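Local coordinates for Sca-family protein (Rickettsia rickettsii, PDB 4LQ8) that is a rickettsial surface cell antigen of the Sca family that probably takes part in cell adhesion, at residues N54-S59 with I65-R70; A147-V152 with E275-K280. All blocks are in the same frame, centred on the assembly; numbering follows the deposited sequence.

Contact 1. Residues N54-S59 with I65-R70; sequences NISPDS and ITKAVR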
loop_
_atom_site.group_PDB
_atom_site.type_symbol
_atom_site.label_atom_id
_atom_site.label_comp_id
_atom_site.label_asym_id
_atom_site.label_seq_id
_atom_site.Cartn_x
_atom_site.Cartn_y
_atom_site.Cartn_z
ATOM N N ASN A 54 -25.841 11.744 5.382
ATOM C CA ASN A 54 -25.375 10.428 5.816
ATOM C C ASN A 54 -24.273 9.834 4.898
ATOM O O ASN A 54 -23.292 9.297 5.407
ATOM C CB ASN A 54 -26.560 9.474 5.990
ATOM C CG ASN A 54 -26.181 8.108 6.494
ATOM O OD1 ASN A 54 -26.000 7.890 7.696
ATOM N ND2 ASN A 54 -26.046 7.162 5.578
ATOM N N ILE A 55 -24.447 9.913 3.561
ATOM C CA ILE A 55 -23.465 9.460 2.560
ATOM C C ILE A 55 -22.811 10.720 1.976
ATOM O O ILE A 55 -23.524 11.616 1.502
ATOM C CB ILE A 55 -24.099 8.570 1.446
ATOM C CG1 ILE A 55 -24.643 7.246 2.019
ATOM C CG2 ILE A 55 -23.105 8.308 0.294
ATOM C CD1 ILE A 55 -25.794 6.640 1.210
ATOM N N SER A 56 -21.466 10.795 2.020
ATOM C CA SER A 56 -20.713 11.951 1.501
ATOM C C SER A 56 -19.364 11.553 0.878
ATOM O O SER A 56 -18.854 10.481 1.209
ATOM C CB SER A 56 -20.504 12.999 2.596
ATOM O OG SER A 56 -20.037 12.424 3.804
ATOM N N PRO A 57 -18.749 12.401 0.003
ATOM C CA PRO A 57 -17.421 12.049 -0.540
ATOM C C PRO A 57 -16.348 11.958 0.552
ATOM O O PRO A 57 -15.451 11.124 0.457
ATOM C CB PRO A 57 -17.129 13.179 -1.536
ATOM C CG PRO A 57 -17.947 14.317 -1.077
ATOM C CD PRO A 57 -19.187 13.730 -0.482
ATOM N N ASP A 58 -16.462 12.803 1.597
ATOM C CA ASP A 58 -15.524 12.876 2.726
ATOM C C ASP A 58 -16.208 12.494 4.052
ATOM O O ASP A 58 -17.358 12.037 4.059
ATOM C CB ASP A 58 -14.931 14.304 2.806
ATOM C CG ASP A 58 -15.966 15.419 2.934
ATOM O OD1 ASP A 58 -17.167 15.104 3.127
ATOM O OD2 ASP A 58 -15.580 16.603 2.823
ATOM N N SER A 59 -15.499 12.682 5.166
ATOM C CA SER A 59 -16.039 12.431 6.501
ATOM C C SER A 59 -15.561 13.569 7.396
ATOM O O SER A 59 -14.876 14.475 6.903
ATOM C CB SER A 59 -15.599 11.063 7.030
ATOM O OG SER A 59 -14.315 11.073 7.636
ATOM N N ILE A 65 -10.189 11.595 -1.026
ATOM C CA ILE A 65 -9.210 10.632 -1.537
ATOM C C ILE A 65 -8.990 9.532 -0.513
ATOM O O ILE A 65 -9.077 8.356 -0.855
ATOM C CB ILE A 65 -7.867 11.297 -1.965
ATOM C CG1 ILE A 65 -8.072 12.612 -2.811
ATOM C CG2 ILE A 65 -6.917 10.303 -2.648
ATOM C CD1 ILE A 65 -9.010 12.617 -3.897
ATOM N N THR A 66 -8.677 9.909 0.733
ATOM C CA THR A 66 -8.437 8.981 1.843
ATOM C C THR A 66 -9.662 8.085 2.013
ATOM O O THR A 66 -9.505 6.866 2.094
ATOM C CB THR A 66 -8.146 9.753 3.119
ATOM O OG1 THR A 66 -7.178 10.768 2.850
ATOM C CG2 THR A 66 -7.680 8.849 4.264
ATOM N N LYS A 67 -10.875 8.689 1.998
ATOM C CA LYS A 67 -12.123 7.948 2.123
ATOM C C LYS A 67 -12.283 6.934 0.963
ATOM O O LYS A 67 -12.564 5.772 1.234
ATOM C CB LYS A 67 -13.330 8.897 2.210
ATOM C CG LYS A 67 -14.636 8.155 2.557
ATOM C CD LYS A 67 -15.771 9.107 2.835
ATOM C CE LYS A 67 -17.052 8.395 3.214
ATOM N NZ LYS A 67 -18.087 9.351 3.672
ATOM N N ALA A 68 -12.044 7.359 -0.297
ATOM C CA ALA A 68 -12.140 6.479 -1.473
ATOM C C ALA A 68 -11.178 5.296 -1.373
ATOM O O ALA A 68 -11.565 4.170 -1.685
ATOM C CB ALA A 68 -11.878 7.254 -2.747
ATOM N N VAL A 69 -9.937 5.537 -0.915
ATOM C CA VAL A 69 -8.956 4.459 -0.758
ATOM C C VAL A 69 -9.397 3.477 0.364
ATOM O O VAL A 69 -9.233 2.273 0.208
ATOM C CB VAL A 69 -7.500 5.009 -0.610
ATOM C CG1 VAL A 69 -6.502 3.919 -0.211
ATOM C CG2 VAL A 69 -7.062 5.666 -1.919
ATOM N N ARG A 70 -9.978 3.973 1.456
ATOM C CA ARG A 70 -10.500 3.086 2.525
ATOM C C ARG A 70 -11.656 2.242 2.000
ATOM O O ARG A 70 -11.692 1.036 2.227
ATOM C CB ARG A 70 -10.981 3.915 3.729
ATOM C CG ARG A 70 -9.816 4.522 4.494
ATOM C CD ARG A 70 -10.287 5.574 5.466
ATOM N NE ARG A 70 -9.161 5.978 6.299
ATOM C CZ ARG A 70 -9.153 7.017 7.128
ATOM N NH1 ARG A 70 -10.235 7.774 7.268
ATOM N NH2 ARG A 70 -8.068 7.306 7.826
#
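Segment 54-59 is an irregular loop that passes the first turns of helix 64-90, and the backbones come nearest at Asp-58 and Lys-67, whose CA atoms lie 6.0 Å apart. Lys-67 is the one helix residue that carries the contact. Its CG is anti to the backbone N (chi1 -171°) and the chain stays extended to its end. The side chain therefore runs straight out from the helix and along the backbone carbonyls of the loop. The aliphatic part meets Pro-57 first: CD of Lys-67 lies 3.1 Å from O of Pro-57. The ammonium group then reaches two other carbonyls. NZ of Lys-67 gives one hydrogen bond to O of Ser-56, at 2.8 Å, and another to O of Asp-58, also at 2.8 Å. It lies above both carbonyl planes, more steeply at Asp-58, where it is 53° out of plane. The O of Asp-58 has a second donor. OG of Ser-56 gives a hydrogen bond of 2.7 Å to O of Asp-58. The serine hydroxyl and the lysine thus hold this carbonyl from its two opposite faces, and the lysine ties the loop to the helix. The Asp-58 carboxylate is not part of the grip, as its OD1 is 5.9 Å from NZ of Lys-67. OG of Ser-59 bonds to Thr-61 N and Ser-62 OG, in the link before the helix. Asp-63 is the N-cap of helix 64-90: its OD1 accepts the backbone N-H groups of Ile-65 and Thr-66. The contact lies on the surface of the chain. In it, a lysine near the start of a helix binds main-chain carbonyls of the loop that leads into it, next to the Asp-63 N-cap.

Contact 2. Residues A147-V152 with E275-K280; sequences AGYKNV and EISSPK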
loop_
_atom_site.group_PDB
_atom_site.type_symbol
_atom_site.label_atom_id
_atom_site.label_comp_id
_atom_site.label_asym_id
_atom_site.label_seq_id
_atom_site.Cartn_x
_atom_site.Cartn_y
_atom_site.Cartn_z
ATOM N N ALA A 147 -9.112 -3.049 -9.965
ATOM C CA ALA A 147 -10.343 -2.281 -10.181
ATOM C C ALA A 147 -10.420 -1.094 -9.216
ATOM O O ALA A 147 -10.817 -0.015 -9.630
ATOM C CB ALA A 147 -11.563 -3.182 -10.018
ATOM N N GLY A 148 -10.005 -1.307 -7.969
ATOM C CA GLY A 148 -10.002 -0.299 -6.919
ATOM C C GLY A 148 -9.119 0.882 -7.253
ATOM O O GLY A 148 -9.587 2.026 -7.193
ATOM N N TYR A 149 -7.843 0.613 -7.636
ATOM C CA TYR A 149 -6.903 1.675 -8.001
ATOM C C TYR A 149 -7.371 2.426 -9.243
ATOM O O TYR A 149 -7.286 3.650 -9.265
ATOM C CB TYR A 149 -5.451 1.158 -8.119
ATOM C CG TYR A 149 -4.834 0.828 -6.773
ATOM C CD1 TYR A 149 -4.722 1.797 -5.782
ATOM C CD2 TYR A 149 -4.345 -0.450 -6.495
ATOM C CE1 TYR A 149 -4.193 1.494 -4.532
ATOM C CE2 TYR A 149 -3.787 -0.758 -5.248
ATOM C CZ TYR A 149 -3.722 0.216 -4.268
ATOM O OH TYR A 149 -3.175 -0.052 -3.031
ATOM N N LYS A 150 -7.908 1.699 -10.247
ATOM C CA LYS A 150 -8.434 2.285 -11.488
ATOM C C LYS A 150 -9.597 3.220 -11.178
ATOM O O LYS A 150 -9.660 4.308 -11.738
ATOM C CB LYS A 150 -8.921 1.198 -12.472
ATOM C CG LYS A 150 -7.835 0.605 -13.356
ATOM C CD LYS A 150 -8.403 -0.527 -14.236
ATOM C CE LYS A 150 -7.333 -1.345 -14.924
ATOM N NZ LYS A 150 -7.879 -2.604 -15.503
ATOM N N ASN A 151 -10.513 2.795 -10.299
ATOM C CA ASN A 151 -11.674 3.603 -9.936
ATOM C C ASN A 151 -11.289 4.841 -9.154
ATOM O O ASN A 151 -11.838 5.900 -9.414
ATOM C CB ASN A 151 -12.751 2.766 -9.221
ATOM C CG ASN A 151 -13.431 1.773 -10.152
ATOM O OD1 ASN A 151 -13.062 1.589 -11.322
ATOM N ND2 ASN A 151 -14.439 1.100 -9.658
ATOM N N VAL A 152 -10.302 4.737 -8.258
ATOM C CA VAL A 152 -9.808 5.902 -7.501
ATOM C C VAL A 152 -9.171 6.919 -8.462
ATOM O O VAL A 152 -9.542 8.099 -8.453
ATOM C CB VAL A 152 -8.872 5.505 -6.327
ATOM C CG1 VAL A 152 -8.203 6.725 -5.699
ATOM C CG2 VAL A 152 -9.646 4.725 -5.272
ATOM N N GLU A 275 -3.052 7.736 6.163
ATOM C CA GLU A 275 -3.331 6.425 5.587
ATOM C C GLU A 275 -2.332 6.075 4.535
ATOM O O GLU A 275 -1.727 6.952 3.921
ATOM C CB GLU A 275 -4.734 6.481 4.935
ATOM C CG GLU A 275 -5.509 5.182 4.931
ATOM C CD GLU A 275 -5.764 4.573 6.300
ATOM O OE1 GLU A 275 -4.942 3.739 6.728
ATOM O OE2 GLU A 275 -6.761 4.937 6.955
ATOM N N ILE A 276 -2.163 4.775 4.329
ATOM C CA ILE A 276 -1.374 4.189 3.253
ATOM C C ILE A 276 -2.182 3.020 2.706
ATOM O O ILE A 276 -3.143 2.577 3.347
ATOM C CB ILE A 276 0.067 3.759 3.655
ATOM C CG1 ILE A 276 0.055 2.580 4.698
ATOM C CG2 ILE A 276 0.922 4.961 4.112
ATOM C CD1 ILE A 276 1.458 1.914 4.941
ATOM N N SER A 277 -1.804 2.517 1.537
ATOM C CA SER A 277 -2.407 1.300 0.991
ATOM C C SER A 277 -1.434 0.640 0.053
ATOM O O SER A 277 -0.528 1.292 -0.471
ATOM C CB SER A 277 -3.736 1.585 0.282
ATOM O OG SER A 277 -3.578 1.930 -1.085
ATOM N N SER A 278 -1.676 -0.636 -0.214
ATOM C CA SER A 278 -0.912 -1.411 -1.175
ATOM C C SER A 278 -1.669 -2.686 -1.477
ATOM O O SER A 278 -2.544 -3.065 -0.688
ATOM C CB SER A 278 0.470 -1.738 -0.607
ATOM O OG SER A 278 0.436 -2.837 0.287
ATOM N N PRO A 279 -1.297 -3.423 -2.551
ATOM C CA PRO A 279 -1.825 -4.791 -2.706
ATOM C C PRO A 279 -1.420 -5.627 -1.476
ATOM O O PRO A 279 -0.358 -5.370 -0.882
ATOM C CB PRO A 279 -1.096 -5.327 -3.952
ATOM C CG PRO A 279 -0.541 -4.155 -4.603
ATOM C CD PRO A 279 -0.263 -3.142 -3.565
ATOM N N LYS A 280 -2.260 -6.603 -1.091
ATOM C CA LYS A 280 -2.030 -7.446 0.082
ATOM C C LYS A 280 -2.126 -8.949 -0.257
ATOM O O LYS A 280 -2.888 -9.298 -1.149
ATOM C CB LYS A 280 -3.028 -7.098 1.240
ATOM C CG LYS A 280 -2.830 -5.714 1.881
ATOM C CD LYS A 280 -1.434 -5.526 2.512
ATOM C CE LYS A 280 -1.300 -4.281 3.357
ATOM N NZ LYS A 280 -1.098 -3.058 2.540
#
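This is a buried polar contact between helix 135-155 and the end of strand 271-277, near the centre of the chain. One side chain bridges the gap, since the nearest CA atoms, those of Tyr-149 and Ser-278, are 9.6 Å apart. Tyr-149 points from the helix toward the strand. Its CG is anti to the carbonyl carbon (chi1 -72°), which sends the ring across with its hydroxyl leading. OH of Tyr-149 is hydrogen-bonded to OG of Ser-277 at 2.8 Å, and either oxygen could be the donor. The serine oxygen sits at the ring edge, in the ring plane. The same hydroxyl packs on the backbone where the strand ends: OH of Tyr-149 is 3.2 Å from CA of Ser-278. N of Ser-278 is also 3.2 Å from OH of Tyr-149, but the angle is too poor for a hydrogen bond. Ser-277 OG also bonds to Thr-260 OG1 on the adjoining strand 258-265, and Tyr-149 touches Thr-260 as well. The chemistry implies a small buried network of hydroxyls, in which Ser-277 links the helix tyrosine to the neighbouring strand.

Both segments of contact 1 precede those of contact 2 in the chain. Their centres are about 14 Å apart. Contact 1 lies at the surface, about 18 Å from the centre of the chain, and contact 2 lies deeper, at about 7 Å. Helix 64-90 joins them. Its outer side meets loop 54-59, while other residues of the same turns pack on strand 271-277. NE of Arg-70 makes a salt bridge with OE2 of Glu-275 at 2.7 Å. Val-69 touches both Ser-277 and Val-152. Helices 64-90 and 135-155 thus both pack against the mixed sheet, linking the surface loop to the buried core of this N-terminal part of the protein.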